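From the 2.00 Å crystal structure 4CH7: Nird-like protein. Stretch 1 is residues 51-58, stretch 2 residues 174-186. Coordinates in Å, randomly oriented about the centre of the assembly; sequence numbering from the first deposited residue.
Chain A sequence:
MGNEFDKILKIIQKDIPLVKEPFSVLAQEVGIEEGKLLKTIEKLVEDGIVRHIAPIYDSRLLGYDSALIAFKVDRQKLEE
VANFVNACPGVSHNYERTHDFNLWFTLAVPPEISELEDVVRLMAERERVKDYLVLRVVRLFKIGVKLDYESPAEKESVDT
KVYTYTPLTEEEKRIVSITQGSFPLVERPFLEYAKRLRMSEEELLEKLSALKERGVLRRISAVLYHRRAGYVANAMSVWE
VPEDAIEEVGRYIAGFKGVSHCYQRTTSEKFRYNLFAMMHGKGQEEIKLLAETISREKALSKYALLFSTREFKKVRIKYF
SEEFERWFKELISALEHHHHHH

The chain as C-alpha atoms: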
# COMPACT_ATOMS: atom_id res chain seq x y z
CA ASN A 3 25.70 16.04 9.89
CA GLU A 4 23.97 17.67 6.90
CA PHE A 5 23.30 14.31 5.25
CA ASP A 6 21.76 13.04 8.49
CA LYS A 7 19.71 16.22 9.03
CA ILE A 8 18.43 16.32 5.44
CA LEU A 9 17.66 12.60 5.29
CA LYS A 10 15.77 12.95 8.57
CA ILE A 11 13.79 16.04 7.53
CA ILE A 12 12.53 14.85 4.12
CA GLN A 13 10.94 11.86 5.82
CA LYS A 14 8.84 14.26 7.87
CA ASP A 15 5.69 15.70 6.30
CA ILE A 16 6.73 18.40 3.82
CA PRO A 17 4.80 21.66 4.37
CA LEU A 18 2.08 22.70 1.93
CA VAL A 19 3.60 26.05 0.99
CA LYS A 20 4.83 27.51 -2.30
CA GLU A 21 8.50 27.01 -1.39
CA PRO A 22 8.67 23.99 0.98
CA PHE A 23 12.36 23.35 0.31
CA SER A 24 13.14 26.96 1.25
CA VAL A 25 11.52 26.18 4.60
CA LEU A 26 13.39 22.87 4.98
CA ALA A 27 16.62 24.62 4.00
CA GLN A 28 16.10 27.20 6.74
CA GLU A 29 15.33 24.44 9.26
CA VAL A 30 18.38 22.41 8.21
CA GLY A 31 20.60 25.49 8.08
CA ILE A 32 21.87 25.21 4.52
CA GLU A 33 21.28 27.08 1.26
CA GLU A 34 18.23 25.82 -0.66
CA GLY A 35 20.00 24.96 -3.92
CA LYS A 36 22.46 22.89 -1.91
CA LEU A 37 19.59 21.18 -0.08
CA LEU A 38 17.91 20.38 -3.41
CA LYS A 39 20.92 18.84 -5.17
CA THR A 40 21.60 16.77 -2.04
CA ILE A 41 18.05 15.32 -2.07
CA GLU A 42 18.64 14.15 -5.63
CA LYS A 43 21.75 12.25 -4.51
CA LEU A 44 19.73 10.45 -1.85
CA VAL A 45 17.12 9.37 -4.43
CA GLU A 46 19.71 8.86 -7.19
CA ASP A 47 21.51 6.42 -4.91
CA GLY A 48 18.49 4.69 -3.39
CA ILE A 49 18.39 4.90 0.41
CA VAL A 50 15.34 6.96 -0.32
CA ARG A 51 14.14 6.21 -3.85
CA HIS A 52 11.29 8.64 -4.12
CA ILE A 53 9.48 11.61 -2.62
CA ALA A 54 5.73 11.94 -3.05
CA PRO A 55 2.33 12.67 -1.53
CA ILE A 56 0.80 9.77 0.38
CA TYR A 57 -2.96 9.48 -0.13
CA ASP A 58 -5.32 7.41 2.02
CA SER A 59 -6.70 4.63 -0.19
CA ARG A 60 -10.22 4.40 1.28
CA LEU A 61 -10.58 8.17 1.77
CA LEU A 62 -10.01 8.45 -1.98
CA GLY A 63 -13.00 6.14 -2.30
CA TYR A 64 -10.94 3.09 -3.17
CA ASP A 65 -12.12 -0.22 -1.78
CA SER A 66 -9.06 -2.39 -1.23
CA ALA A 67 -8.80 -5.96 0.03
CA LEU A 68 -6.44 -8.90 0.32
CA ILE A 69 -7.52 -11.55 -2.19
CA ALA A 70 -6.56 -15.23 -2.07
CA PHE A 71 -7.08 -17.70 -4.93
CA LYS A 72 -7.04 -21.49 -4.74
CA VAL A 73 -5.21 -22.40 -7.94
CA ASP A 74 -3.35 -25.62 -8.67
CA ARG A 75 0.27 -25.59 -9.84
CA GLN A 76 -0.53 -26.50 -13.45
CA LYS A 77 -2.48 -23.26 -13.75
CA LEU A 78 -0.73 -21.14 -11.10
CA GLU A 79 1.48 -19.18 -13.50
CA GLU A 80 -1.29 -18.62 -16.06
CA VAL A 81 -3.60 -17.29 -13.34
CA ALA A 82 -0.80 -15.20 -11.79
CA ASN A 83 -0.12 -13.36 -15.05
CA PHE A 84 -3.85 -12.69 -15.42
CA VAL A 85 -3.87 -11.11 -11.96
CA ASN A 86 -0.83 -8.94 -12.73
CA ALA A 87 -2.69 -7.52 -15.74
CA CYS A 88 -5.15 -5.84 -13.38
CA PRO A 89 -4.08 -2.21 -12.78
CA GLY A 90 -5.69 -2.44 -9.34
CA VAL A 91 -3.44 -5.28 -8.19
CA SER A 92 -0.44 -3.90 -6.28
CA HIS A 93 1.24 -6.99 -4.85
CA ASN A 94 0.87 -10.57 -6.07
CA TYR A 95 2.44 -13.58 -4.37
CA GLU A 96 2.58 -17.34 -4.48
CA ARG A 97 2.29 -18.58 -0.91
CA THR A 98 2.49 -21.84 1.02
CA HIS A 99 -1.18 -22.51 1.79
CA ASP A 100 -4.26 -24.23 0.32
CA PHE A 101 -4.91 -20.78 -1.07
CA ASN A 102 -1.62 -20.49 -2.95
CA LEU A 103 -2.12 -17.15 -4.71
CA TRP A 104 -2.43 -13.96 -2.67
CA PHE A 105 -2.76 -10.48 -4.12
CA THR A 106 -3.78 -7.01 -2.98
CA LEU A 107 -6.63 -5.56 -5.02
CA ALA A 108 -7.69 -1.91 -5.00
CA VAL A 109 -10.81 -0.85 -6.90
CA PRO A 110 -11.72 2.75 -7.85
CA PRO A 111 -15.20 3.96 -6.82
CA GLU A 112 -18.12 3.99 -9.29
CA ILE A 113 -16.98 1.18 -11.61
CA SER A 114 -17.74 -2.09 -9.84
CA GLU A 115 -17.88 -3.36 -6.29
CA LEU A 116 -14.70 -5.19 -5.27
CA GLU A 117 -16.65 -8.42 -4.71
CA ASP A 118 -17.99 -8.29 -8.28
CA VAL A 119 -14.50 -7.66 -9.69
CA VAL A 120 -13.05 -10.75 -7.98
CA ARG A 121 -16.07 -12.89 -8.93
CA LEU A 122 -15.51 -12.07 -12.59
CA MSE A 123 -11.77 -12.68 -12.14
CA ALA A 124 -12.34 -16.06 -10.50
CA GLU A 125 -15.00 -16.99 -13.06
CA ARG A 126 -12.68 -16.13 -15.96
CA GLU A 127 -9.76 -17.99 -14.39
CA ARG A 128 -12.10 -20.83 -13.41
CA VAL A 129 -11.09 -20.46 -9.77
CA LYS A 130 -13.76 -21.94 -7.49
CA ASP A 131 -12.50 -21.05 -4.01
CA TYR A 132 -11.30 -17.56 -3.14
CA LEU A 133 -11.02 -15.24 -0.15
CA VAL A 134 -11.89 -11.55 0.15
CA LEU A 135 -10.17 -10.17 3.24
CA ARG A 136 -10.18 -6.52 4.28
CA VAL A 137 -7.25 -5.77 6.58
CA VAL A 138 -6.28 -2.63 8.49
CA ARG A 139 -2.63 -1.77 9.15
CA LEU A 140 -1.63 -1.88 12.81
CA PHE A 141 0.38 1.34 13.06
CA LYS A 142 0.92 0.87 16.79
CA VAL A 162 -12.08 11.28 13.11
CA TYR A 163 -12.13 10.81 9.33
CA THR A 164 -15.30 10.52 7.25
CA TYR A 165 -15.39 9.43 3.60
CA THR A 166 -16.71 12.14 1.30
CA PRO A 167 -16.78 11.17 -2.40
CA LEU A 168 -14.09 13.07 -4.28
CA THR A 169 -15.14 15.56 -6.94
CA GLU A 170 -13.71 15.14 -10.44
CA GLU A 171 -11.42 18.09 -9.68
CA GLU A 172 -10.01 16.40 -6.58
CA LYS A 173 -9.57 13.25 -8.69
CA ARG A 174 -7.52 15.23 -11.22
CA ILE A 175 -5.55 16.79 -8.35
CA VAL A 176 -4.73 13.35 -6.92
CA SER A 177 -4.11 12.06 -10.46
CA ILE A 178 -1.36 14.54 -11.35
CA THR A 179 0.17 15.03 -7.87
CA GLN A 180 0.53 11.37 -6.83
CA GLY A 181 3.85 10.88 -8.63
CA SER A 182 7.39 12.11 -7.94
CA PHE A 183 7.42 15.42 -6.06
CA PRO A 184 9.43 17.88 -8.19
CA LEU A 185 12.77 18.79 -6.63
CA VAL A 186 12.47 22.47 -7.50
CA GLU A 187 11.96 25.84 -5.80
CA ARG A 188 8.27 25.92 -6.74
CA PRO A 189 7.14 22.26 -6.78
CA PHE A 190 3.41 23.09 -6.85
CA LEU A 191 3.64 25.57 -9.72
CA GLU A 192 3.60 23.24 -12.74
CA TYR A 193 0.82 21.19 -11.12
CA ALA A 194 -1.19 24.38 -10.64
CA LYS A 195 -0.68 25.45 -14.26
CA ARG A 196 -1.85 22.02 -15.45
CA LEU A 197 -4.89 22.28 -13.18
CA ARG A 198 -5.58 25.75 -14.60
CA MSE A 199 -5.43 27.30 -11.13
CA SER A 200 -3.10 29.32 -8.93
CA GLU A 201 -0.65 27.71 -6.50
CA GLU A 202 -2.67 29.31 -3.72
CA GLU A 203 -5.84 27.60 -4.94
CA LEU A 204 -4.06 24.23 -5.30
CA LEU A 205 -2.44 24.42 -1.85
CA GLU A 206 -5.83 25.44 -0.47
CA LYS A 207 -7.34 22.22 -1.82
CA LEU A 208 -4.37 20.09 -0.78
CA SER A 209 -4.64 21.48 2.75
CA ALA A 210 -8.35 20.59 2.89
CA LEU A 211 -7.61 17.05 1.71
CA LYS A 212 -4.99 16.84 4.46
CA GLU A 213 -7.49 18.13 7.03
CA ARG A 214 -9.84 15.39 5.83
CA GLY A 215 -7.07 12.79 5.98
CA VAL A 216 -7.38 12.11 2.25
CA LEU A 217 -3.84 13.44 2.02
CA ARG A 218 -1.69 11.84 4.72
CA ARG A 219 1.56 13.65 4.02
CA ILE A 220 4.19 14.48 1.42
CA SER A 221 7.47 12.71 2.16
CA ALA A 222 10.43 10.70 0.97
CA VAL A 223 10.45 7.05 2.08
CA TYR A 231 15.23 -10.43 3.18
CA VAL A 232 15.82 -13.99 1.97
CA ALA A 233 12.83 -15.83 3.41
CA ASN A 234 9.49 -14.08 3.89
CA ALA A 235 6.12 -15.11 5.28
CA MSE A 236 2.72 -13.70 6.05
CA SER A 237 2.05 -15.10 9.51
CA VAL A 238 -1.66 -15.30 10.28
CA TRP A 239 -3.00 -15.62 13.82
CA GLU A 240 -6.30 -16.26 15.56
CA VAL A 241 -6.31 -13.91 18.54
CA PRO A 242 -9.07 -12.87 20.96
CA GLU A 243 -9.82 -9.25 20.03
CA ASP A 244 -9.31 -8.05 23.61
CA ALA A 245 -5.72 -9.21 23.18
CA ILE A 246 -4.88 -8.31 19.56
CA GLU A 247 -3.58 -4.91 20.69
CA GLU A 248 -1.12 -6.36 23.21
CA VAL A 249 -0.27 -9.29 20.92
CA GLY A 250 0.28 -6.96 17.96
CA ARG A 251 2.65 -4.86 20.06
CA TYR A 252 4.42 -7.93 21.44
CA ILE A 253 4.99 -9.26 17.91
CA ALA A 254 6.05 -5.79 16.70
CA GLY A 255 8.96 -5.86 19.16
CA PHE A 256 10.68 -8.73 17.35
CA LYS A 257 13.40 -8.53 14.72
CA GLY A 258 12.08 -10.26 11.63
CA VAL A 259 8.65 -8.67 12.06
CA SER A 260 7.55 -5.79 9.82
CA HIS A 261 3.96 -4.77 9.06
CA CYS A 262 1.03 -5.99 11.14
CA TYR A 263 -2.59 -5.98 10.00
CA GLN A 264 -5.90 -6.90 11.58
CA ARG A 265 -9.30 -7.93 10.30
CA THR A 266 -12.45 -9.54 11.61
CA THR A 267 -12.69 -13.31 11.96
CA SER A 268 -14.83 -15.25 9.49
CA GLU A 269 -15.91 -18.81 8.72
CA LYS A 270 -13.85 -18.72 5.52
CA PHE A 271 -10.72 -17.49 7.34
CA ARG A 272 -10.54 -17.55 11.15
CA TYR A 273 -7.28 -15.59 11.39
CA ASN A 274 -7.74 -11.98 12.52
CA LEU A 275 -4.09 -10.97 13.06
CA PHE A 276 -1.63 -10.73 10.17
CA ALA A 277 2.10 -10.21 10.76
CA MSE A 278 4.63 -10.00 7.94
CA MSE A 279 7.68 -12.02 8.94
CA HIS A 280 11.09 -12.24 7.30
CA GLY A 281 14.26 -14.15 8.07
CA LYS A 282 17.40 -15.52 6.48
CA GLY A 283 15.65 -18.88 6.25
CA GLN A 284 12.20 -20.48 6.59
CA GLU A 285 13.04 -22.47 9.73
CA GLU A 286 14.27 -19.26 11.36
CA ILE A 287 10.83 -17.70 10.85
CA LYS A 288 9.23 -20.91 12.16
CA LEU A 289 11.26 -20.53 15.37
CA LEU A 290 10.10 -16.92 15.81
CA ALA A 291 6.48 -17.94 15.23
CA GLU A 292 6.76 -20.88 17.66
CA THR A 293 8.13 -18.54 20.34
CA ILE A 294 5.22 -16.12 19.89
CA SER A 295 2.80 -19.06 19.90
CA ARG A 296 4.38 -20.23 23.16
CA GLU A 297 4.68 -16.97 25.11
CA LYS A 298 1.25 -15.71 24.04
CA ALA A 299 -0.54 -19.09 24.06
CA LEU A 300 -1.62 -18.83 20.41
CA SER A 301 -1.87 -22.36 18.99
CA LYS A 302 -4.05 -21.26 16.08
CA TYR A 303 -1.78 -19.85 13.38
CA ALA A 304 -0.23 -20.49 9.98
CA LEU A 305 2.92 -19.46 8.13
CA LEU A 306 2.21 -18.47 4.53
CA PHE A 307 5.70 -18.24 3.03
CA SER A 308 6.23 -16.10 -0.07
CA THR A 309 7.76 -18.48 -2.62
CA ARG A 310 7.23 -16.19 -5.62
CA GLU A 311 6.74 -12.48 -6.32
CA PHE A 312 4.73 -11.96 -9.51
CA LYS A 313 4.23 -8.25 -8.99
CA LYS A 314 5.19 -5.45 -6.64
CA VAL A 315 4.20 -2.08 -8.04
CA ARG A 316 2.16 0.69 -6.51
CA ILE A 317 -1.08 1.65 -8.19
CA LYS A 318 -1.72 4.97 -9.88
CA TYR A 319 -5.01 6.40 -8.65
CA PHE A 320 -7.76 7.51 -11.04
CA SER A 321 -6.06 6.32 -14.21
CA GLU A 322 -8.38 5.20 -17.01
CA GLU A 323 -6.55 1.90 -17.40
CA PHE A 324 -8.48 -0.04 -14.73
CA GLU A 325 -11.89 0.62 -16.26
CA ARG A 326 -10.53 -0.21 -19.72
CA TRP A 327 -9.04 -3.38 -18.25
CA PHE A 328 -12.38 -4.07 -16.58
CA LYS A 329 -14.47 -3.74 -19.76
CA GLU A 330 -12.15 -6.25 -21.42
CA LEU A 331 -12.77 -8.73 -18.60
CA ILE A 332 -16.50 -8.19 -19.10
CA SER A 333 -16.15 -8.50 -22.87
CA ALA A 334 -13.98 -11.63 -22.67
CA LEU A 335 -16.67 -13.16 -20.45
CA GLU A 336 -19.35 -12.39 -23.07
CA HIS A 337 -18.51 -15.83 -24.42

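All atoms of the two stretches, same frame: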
# COMPACT_ATOMS: atom_id res chain seq x y z
N ARG A 51 14.18 6.39 -2.40
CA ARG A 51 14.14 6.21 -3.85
C ARG A 51 13.15 7.16 -4.48
O ARG A 51 13.09 7.30 -5.71
CB ARG A 51 13.80 4.77 -4.21
CG ARG A 51 14.98 3.82 -4.20
CD ARG A 51 14.68 2.58 -3.36
NE ARG A 51 14.84 2.84 -1.93
CZ ARG A 51 14.02 2.37 -1.00
NH1 ARG A 51 12.98 1.63 -1.34
NH2 ARG A 51 14.24 2.65 0.28
N HIS A 52 12.37 7.82 -3.64
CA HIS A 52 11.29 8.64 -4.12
C HIS A 52 10.92 9.69 -3.08
O HIS A 52 11.43 9.69 -1.96
CB HIS A 52 10.08 7.76 -4.42
CG HIS A 52 9.30 8.18 -5.62
ND1 HIS A 52 7.99 8.60 -5.55
CD2 HIS A 52 9.64 8.25 -6.93
CE1 HIS A 52 7.56 8.91 -6.76
NE2 HIS A 52 8.55 8.70 -7.62
N ILE A 53 10.03 10.58 -3.49
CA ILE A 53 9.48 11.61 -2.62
C ILE A 53 8.14 12.01 -3.23
O ILE A 53 8.09 12.42 -4.39
CB ILE A 53 10.44 12.80 -2.48
CG1 ILE A 53 9.77 13.97 -1.75
CG2 ILE A 53 11.00 13.23 -3.83
CD1 ILE A 53 10.78 14.89 -1.11
N ALA A 54 7.07 11.86 -2.47
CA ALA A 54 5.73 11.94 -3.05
C ALA A 54 4.67 12.16 -1.99
O ALA A 54 4.90 11.92 -0.81
CB ALA A 54 5.43 10.66 -3.83
N PRO A 55 3.49 12.64 -2.42
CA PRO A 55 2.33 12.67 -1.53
C PRO A 55 1.90 11.25 -1.19
O PRO A 55 2.04 10.36 -2.03
CB PRO A 55 1.26 13.33 -2.39
CG PRO A 55 2.01 14.15 -3.40
CD PRO A 55 3.24 13.34 -3.69
N ILE A 56 1.40 11.05 0.02
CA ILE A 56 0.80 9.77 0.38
C ILE A 56 -0.69 9.98 0.61
O ILE A 56 -1.09 10.72 1.51
CB ILE A 56 1.47 9.13 1.63
CG1 ILE A 56 2.80 8.48 1.26
CG2 ILE A 56 0.57 8.06 2.23
CD1 ILE A 56 3.94 9.45 1.07
N TYR A 57 -1.51 9.34 -0.22
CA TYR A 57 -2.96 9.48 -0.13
C TYR A 57 -3.57 8.28 0.58
O TYR A 57 -3.07 7.16 0.44
CB TYR A 57 -3.57 9.64 -1.52
CG TYR A 57 -3.29 10.97 -2.17
CD1 TYR A 57 -4.06 12.08 -1.87
CD2 TYR A 57 -2.26 11.12 -3.09
CE1 TYR A 57 -3.82 13.31 -2.46
CE2 TYR A 57 -2.01 12.35 -3.69
CZ TYR A 57 -2.79 13.43 -3.36
OH TYR A 57 -2.55 14.65 -3.95
N ASP A 58 -4.63 8.51 1.35
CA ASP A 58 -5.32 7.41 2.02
C ASP A 58 -6.24 6.70 1.03
O ASP A 58 -7.16 7.32 0.48
CB ASP A 58 -6.11 7.92 3.22
CG ASP A 58 -6.78 6.81 3.99
OD1 ASP A 58 -7.85 6.34 3.56
OD2 ASP A 58 -6.25 6.40 5.04
N ARG A 174 -8.58 14.71 -10.36
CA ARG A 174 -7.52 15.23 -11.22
C ARG A 174 -6.32 15.68 -10.40
O ARG A 174 -5.17 15.43 -10.77
CB ARG A 174 -8.03 16.40 -12.07
CG ARG A 174 -9.08 16.04 -13.11
CD ARG A 174 -9.29 17.19 -14.09
NE ARG A 174 -9.60 18.44 -13.42
CZ ARG A 174 -10.84 18.86 -13.17
NH1 ARG A 174 -11.88 18.13 -13.53
NH2 ARG A 174 -11.04 20.02 -12.55
N ILE A 175 -6.59 16.35 -9.29
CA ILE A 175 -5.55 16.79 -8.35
C ILE A 175 -4.72 15.60 -7.88
O ILE A 175 -3.50 15.61 -8.01
CB ILE A 175 -6.16 17.52 -7.13
CG1 ILE A 175 -6.67 18.91 -7.53
CG2 ILE A 175 -5.13 17.65 -6.02
CD1 ILE A 175 -7.31 19.67 -6.39
N VAL A 176 -5.39 14.59 -7.33
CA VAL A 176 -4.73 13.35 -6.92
C VAL A 176 -4.00 12.70 -8.09
O VAL A 176 -2.86 12.25 -7.95
CB VAL A 176 -5.74 12.35 -6.32
CG1 VAL A 176 -5.08 11.01 -6.08
CG2 VAL A 176 -6.31 12.89 -5.02
N SER A 177 -4.66 12.68 -9.25
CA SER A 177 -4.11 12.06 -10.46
C SER A 177 -2.73 12.59 -10.85
O SER A 177 -1.81 11.81 -11.11
CB SER A 177 -5.08 12.24 -11.62
OG SER A 177 -4.50 11.81 -12.84
N ILE A 178 -2.59 13.91 -10.87
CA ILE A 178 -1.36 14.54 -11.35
C ILE A 178 -0.31 14.80 -10.25
O ILE A 178 0.85 15.04 -10.56
CB ILE A 178 -1.63 15.87 -12.09
CG1 ILE A 178 -1.90 17.00 -11.10
CG2 ILE A 178 -2.79 15.71 -13.07
CD1 ILE A 178 -1.57 18.37 -11.65
N THR A 179 -0.73 14.75 -8.99
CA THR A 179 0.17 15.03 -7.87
C THR A 179 0.77 13.77 -7.24
O THR A 179 1.79 13.85 -6.55
CB THR A 179 -0.51 15.85 -6.76
OG1 THR A 179 -1.68 15.17 -6.29
CG2 THR A 179 -0.90 17.23 -7.26
N GLN A 180 0.15 12.62 -7.49
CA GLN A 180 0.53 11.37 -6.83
C GLN A 180 1.95 10.89 -7.12
O GLN A 180 2.51 10.12 -6.34
CB GLN A 180 -0.48 10.26 -7.17
CG GLN A 180 -0.59 9.94 -8.66
CD GLN A 180 -1.64 8.88 -8.96
OE1 GLN A 180 -1.80 7.93 -8.21
NE2 GLN A 180 -2.34 9.05 -10.07
N GLY A 181 2.54 11.35 -8.22
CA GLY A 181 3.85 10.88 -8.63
C GLY A 181 5.01 11.54 -7.90
O GLY A 181 4.84 12.04 -6.79
N SER A 182 6.18 11.52 -8.52
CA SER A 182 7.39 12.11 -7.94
C SER A 182 7.22 13.60 -7.67
O SER A 182 6.89 14.37 -8.57
CB SER A 182 8.59 11.89 -8.85
OG SER A 182 9.00 10.54 -8.87
N PHE A 183 7.47 14.01 -6.43
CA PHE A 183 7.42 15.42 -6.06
C PHE A 183 8.62 16.12 -6.68
O PHE A 183 9.77 15.74 -6.42
CB PHE A 183 7.45 15.57 -4.54
CG PHE A 183 7.03 16.93 -4.05
CD1 PHE A 183 5.74 17.39 -4.28
CD2 PHE A 183 7.91 17.73 -3.34
CE1 PHE A 183 5.34 18.64 -3.83
CE2 PHE A 183 7.53 18.97 -2.88
CZ PHE A 183 6.24 19.43 -3.12
N PRO A 184 8.36 17.15 -7.50
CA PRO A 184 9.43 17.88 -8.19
C PRO A 184 10.45 18.45 -7.21
O PRO A 184 10.06 19.08 -6.23
CB PRO A 184 8.68 19.02 -8.89
CG PRO A 184 7.27 18.53 -9.04
CD PRO A 184 7.02 17.69 -7.82
N LEU A 185 11.73 18.23 -7.48
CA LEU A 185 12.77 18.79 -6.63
C LEU A 185 13.17 20.16 -7.16
O LEU A 185 14.27 20.34 -7.68
CB LEU A 185 13.97 17.84 -6.55
CG LEU A 185 13.67 16.47 -5.94
CD1 LEU A 185 14.94 15.69 -5.66
CD2 LEU A 185 12.84 16.63 -4.68
N VAL A 186 12.26 21.12 -7.01
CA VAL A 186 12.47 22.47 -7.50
C VAL A 186 12.03 23.49 -6.45
O VAL A 186 11.46 23.12 -5.42
CB VAL A 186 11.69 22.72 -8.81
CG1 VAL A 186 12.30 21.93 -9.95
CG2 VAL A 186 10.22 22.36 -8.63

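The most unusual feature of this contact is a chain of hydroxyl groups that ties a strand to a helix. The hydroxyl of Y57 donates to T179, with Y57 OH 2.6 Å from T179 OG1, and T179 OG1 in turn donates to the backbone carbonyl of I175, 2.5 Å from I175 O, one helical turn back. A threonine suits this position because its short side chain, with chi1 in the p well, folds its hydroxyl back onto the helix while leaving the oxygen free to accept from the tyrosine. Y57 is long enough to reach it from the strand, and its buried polar tip is thereby satisfied.

One face of the Y57 ring offers a flat apolar surface. V176 CG2 lies over it, 4.0 Å from the Y57 ring centroid and 3.6 Å from Y57 CE1, a CH-pi contact well suited to a compact, branched side chain. T179 OG1 and Q180 CA, by contrast, lie at the ring edge.

Strand and helix run roughly antiparallel, at 148°, and the chain after the helix passes close beside the strand. Here the P55 ring and the A54 methyl pack against carbonyl oxygens: P55 points toward the other stretch, its CG 3.2 Å from T179 O, and A54 CB comes within 3.3 Å of G181 O. At G181 a CB would point away from the strand and would have room.

A single backbone hydrogen bond joins the stretches: F183 N donates to I53 O at 2.7 Å, nearly straight at 170°. Around it, I53 packs its aliphatic branches against apolar neighbours, I53 CG1 lying 4.0 Å from F183 CB and I53 CG2 4.0 Å from L185 CD2. F183 starts toward the strand, but its ring leads away. H52 NE2 and S182 OG are modelled 2.3 Å apart, too close to be interpreted as a bond.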